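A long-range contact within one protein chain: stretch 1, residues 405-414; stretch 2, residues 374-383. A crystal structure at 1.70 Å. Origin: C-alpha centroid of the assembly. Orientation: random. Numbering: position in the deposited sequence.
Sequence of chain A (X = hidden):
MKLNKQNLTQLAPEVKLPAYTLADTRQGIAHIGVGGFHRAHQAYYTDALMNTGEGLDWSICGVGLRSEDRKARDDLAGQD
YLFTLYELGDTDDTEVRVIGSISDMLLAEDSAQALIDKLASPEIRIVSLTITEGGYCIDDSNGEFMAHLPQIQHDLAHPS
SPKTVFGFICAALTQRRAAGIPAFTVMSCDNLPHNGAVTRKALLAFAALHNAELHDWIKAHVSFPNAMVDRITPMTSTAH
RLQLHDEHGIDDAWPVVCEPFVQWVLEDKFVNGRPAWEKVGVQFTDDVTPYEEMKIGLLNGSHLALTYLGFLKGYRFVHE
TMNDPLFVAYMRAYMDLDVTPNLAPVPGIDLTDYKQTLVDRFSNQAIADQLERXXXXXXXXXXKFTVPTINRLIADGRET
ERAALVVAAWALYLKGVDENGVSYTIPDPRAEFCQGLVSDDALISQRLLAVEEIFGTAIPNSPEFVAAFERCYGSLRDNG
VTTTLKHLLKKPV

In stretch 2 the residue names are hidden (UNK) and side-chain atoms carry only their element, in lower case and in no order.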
# COMPACT_ATOMS: atom_id res chain seq x y z
N LEU A 405 -5.51 19.81 -10.48
CA LEU A 405 -5.34 20.45 -9.16
C LEU A 405 -4.60 19.49 -8.22
O LEU A 405 -3.83 19.95 -7.38
CB LEU A 405 -6.71 20.87 -8.55
CG LEU A 405 -6.63 21.51 -7.15
CD1 LEU A 405 -5.81 22.84 -7.24
CD2 LEU A 405 -8.06 21.79 -6.61
N VAL A 406 -4.84 18.18 -8.34
CA VAL A 406 -4.12 17.23 -7.47
C VAL A 406 -2.60 17.35 -7.70
O VAL A 406 -1.79 17.33 -6.76
CB VAL A 406 -4.54 15.76 -7.75
CG1 VAL A 406 -3.83 14.83 -6.72
CG2 VAL A 406 -6.06 15.60 -7.67
N VAL A 407 -2.21 17.42 -8.98
CA VAL A 407 -0.80 17.51 -9.36
C VAL A 407 -0.21 18.88 -8.94
O VAL A 407 0.95 18.96 -8.50
CB VAL A 407 -0.61 17.27 -10.90
CG1 VAL A 407 0.91 17.28 -11.29
CG2 VAL A 407 -1.20 15.91 -11.28
N ALA A 408 -0.99 19.95 -9.14
CA ALA A 408 -0.56 21.28 -8.76
C ALA A 408 -0.38 21.33 -7.21
O ALA A 408 0.58 21.96 -6.68
CB ALA A 408 -1.64 22.32 -9.21
N ALA A 409 -1.31 20.69 -6.50
CA ALA A 409 -1.25 20.68 -5.02
C ALA A 409 0.04 19.98 -4.58
O ALA A 409 0.73 20.44 -3.66
CB ALA A 409 -2.48 19.93 -4.43
N TRP A 410 0.34 18.85 -5.22
CA TRP A 410 1.59 18.14 -4.88
C TRP A 410 2.80 19.04 -5.16
O TRP A 410 3.74 19.10 -4.34
CB TRP A 410 1.73 16.85 -5.74
CG TRP A 410 2.92 16.01 -5.37
CD1 TRP A 410 3.20 15.51 -4.12
CD2 TRP A 410 3.96 15.52 -6.24
NE1 TRP A 410 4.34 14.71 -4.17
CE2 TRP A 410 4.82 14.70 -5.45
CE3 TRP A 410 4.23 15.67 -7.60
CZ2 TRP A 410 5.95 14.05 -5.99
CZ3 TRP A 410 5.36 15.01 -8.15
CH2 TRP A 410 6.21 14.21 -7.33
N ALA A 411 2.77 19.75 -6.30
CA ALA A 411 3.90 20.61 -6.65
C ALA A 411 4.15 21.68 -5.58
O ALA A 411 5.31 21.91 -5.17
CB ALA A 411 3.67 21.30 -8.05
N LEU A 412 3.07 22.30 -5.13
CA LEU A 412 3.22 23.37 -4.13
C LEU A 412 3.60 22.75 -2.79
O LEU A 412 4.44 23.28 -2.08
CB LEU A 412 1.93 24.18 -4.00
CG LEU A 412 2.02 25.42 -3.05
CD1 LEU A 412 3.14 26.36 -3.49
CD2 LEU A 412 0.74 26.17 -3.04
N TYR A 413 3.00 21.61 -2.49
CA TYR A 413 3.28 20.88 -1.24
C TYR A 413 4.77 20.53 -1.14
O TYR A 413 5.35 20.55 -0.03
CB TYR A 413 2.42 19.62 -1.25
CG TYR A 413 2.98 18.49 -0.42
CD1 TYR A 413 2.61 18.33 0.92
CD2 TYR A 413 3.84 17.54 -0.99
CE1 TYR A 413 3.07 17.26 1.66
CE2 TYR A 413 4.32 16.43 -0.23
CZ TYR A 413 3.93 16.32 1.08
OH TYR A 413 4.37 15.24 1.85
N LEU A 414 5.41 20.21 -2.27
CA LEU A 414 6.84 19.85 -2.26
C LEU A 414 7.76 20.99 -1.77
O LEU A 414 8.94 20.76 -1.46
CB LEU A 414 7.30 19.42 -3.65
CG LEU A 414 6.75 18.03 -4.04
CD1 LEU A 414 6.94 17.78 -5.55
CD2 LEU A 414 7.46 16.94 -3.21
N UNK A 374 -0.80 9.40 4.07
CA UNK A 374 -1.45 9.44 2.75
C UNK A 374 -0.63 10.22 1.70
O UNK A 374 -0.60 9.87 0.49
c UNK A 374 -2.90 10.01 2.88
c UNK A 374 -3.60 9.97 1.47
c UNK A 374 -3.71 9.09 3.85
N UNK A 375 0.10 11.26 2.15
CA UNK A 375 0.92 12.06 1.23
C UNK A 375 2.18 11.33 0.84
O UNK A 375 2.79 11.63 -0.16
c UNK A 375 1.46 13.35 1.91
s UNK A 375 0.29 14.60 2.32
N UNK A 376 2.63 10.42 1.70
CA UNK A 376 3.93 9.81 1.43
C UNK A 376 4.09 9.09 0.10
O UNK A 376 3.16 8.45 -0.41
o UNK A 376 3.67 7.59 2.48
c UNK A 376 4.32 8.85 2.58
N UNK A 377 5.27 9.25 -0.48
CA UNK A 377 5.62 8.55 -1.71
C UNK A 377 4.71 8.89 -2.91
O UNK A 377 4.31 8.01 -3.70
c UNK A 377 6.38 6.20 -2.45
o UNK A 377 7.08 6.81 -3.32
o UNK A 377 6.29 4.93 -2.38
c UNK A 377 5.61 7.02 -1.42
N UNK A 378 4.41 10.18 -3.04
CA UNK A 378 3.61 10.62 -4.18
C UNK A 378 4.33 10.28 -5.48
O UNK A 378 3.67 10.01 -6.50
N UNK A 379 5.68 10.31 -5.48
CA UNK A 379 6.41 9.99 -6.72
C UNK A 379 6.06 8.57 -7.22
O UNK A 379 5.99 8.34 -8.44
o UNK A 379 8.43 9.20 -5.60
c UNK A 379 7.93 10.14 -6.54
N UNK A 380 5.78 7.64 -6.31
CA UNK A 380 5.41 6.29 -6.75
C UNK A 380 3.89 6.13 -6.87
O UNK A 380 3.42 5.28 -7.64
c UNK A 380 5.89 5.20 -5.76
o UNK A 380 7.29 5.29 -5.45
N UNK A 381 3.13 6.91 -6.10
CA UNK A 381 1.68 6.77 -6.09
C UNK A 381 0.97 7.44 -7.26
O UNK A 381 -0.02 6.89 -7.76
c UNK A 381 1.12 7.33 -4.78
n UNK A 381 0.99 6.81 0.15
c UNK A 381 1.07 7.15 -2.31
c UNK A 381 1.48 6.48 -3.59
c UNK A 381 1.29 6.14 -1.12
N UNK A 382 1.45 8.61 -7.69
CA UNK A 382 0.79 9.25 -8.81
C UNK A 382 0.52 8.38 -10.05
O UNK A 382 -0.61 8.37 -10.53
c UNK A 382 1.58 12.33 -7.45
c UNK A 382 -0.78 13.49 -8.33
c UNK A 382 1.51 10.55 -9.24
c UNK A 382 -0.11 14.03 -7.21
c UNK A 382 1.07 13.43 -6.78
c UNK A 382 -0.24 12.38 -9.00
c UNK A 382 0.95 11.79 -8.55
N UNK A 383 1.53 7.64 -10.57
CA UNK A 383 1.29 6.80 -11.76
C UNK A 383 0.33 5.65 -11.54
O UNK A 383 -0.20 5.10 -12.51
c UNK A 383 3.50 6.35 -10.82
c UNK A 383 2.96 7.66 -10.19
c UNK A 383 2.72 6.32 -12.17
O HOH W 1 5.23 13.07 0.33
O HOH W 2 5.49 12.92 -2.30

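Position 374 carries three side-chain carbons, one bearing the other two, and lies beyond reach of stretch 1; this beta-branched pattern is Val-374. At position 375 a single carbon is followed by a sulfur, which identifies Cys-375. Its CB lies 3.5 Å from Tyr-413 OH, and its SG approaches Tyr-413 CE1 to 3.9 Å, sitting obliquely to the ring.

Position 376 has one carbon and one oxygen and points away from the other helix. The absence of a second carbon on CB excludes threonine, leaving Ser-376. Position 377 also points away; two carbons, the second carrying two oxygens, could be read as an aspartate or, by shape alone, an asparagine. Both terminal atoms are oxygen, so it is Asp-377. It stands at the N-cap of the following helix, where its OD1 accepts a weak bond from the backbone N of position 380 at 3.4 Å.

Position 378 has no side-chain atoms and is Gly-378. The coordinates bear out the need for this: an ideal CB would lie 2.8 Å from Trp-410 NE1, a clash. Position 379 has one carbon and one oxygen, hence Ser-379; its backbone N is 3.8 Å from Trp-410 CZ2, while its hydroxyl is satisfied elsewhere in the structure. Position 380, again one carbon and one oxygen, is Ser-380. Out of reach of stretch 1, it turns back to the cap, its OG donating to Asp-377 OD1 at 2.6 Å.

Four carbons in a row ending in nitrogen mark position 381 as Lys-381. The extended chain runs back along its own stretch, and NZ donates to Ser-376 O at 2.8 Å, tying the helix to the turn before it. Position 382 shows one carbon and a six-carbon ring with no hydroxyl oxygen: Phe-382. Its CE1 lies over one face of the Trp-410 ring, 3.5 Å from Trp-410 CG, and its CE2 is 3.7 Å from Val-406 CG1 and 3.8 Å from Val-407 CG2. At position 383 three carbons close a ring onto the backbone N, giving Pro-383, which has no hydrogen on that N to donate; the helix is kinked here.

The helices run nearly antiparallel, at 175°, with axes 12.3 Å apart, a gap bridged largely by the aromatic side chains. Phe-382 packs against both valines and Trp-410. No direct hydrogen bond crosses the contact; instead, one water donates to Cys-375 O and bonds Tyr-413 OH, while another accepts from both Gly-378 N and Trp-410 NE1.

Stretch 2 (374-383) VCSDGSSKFP
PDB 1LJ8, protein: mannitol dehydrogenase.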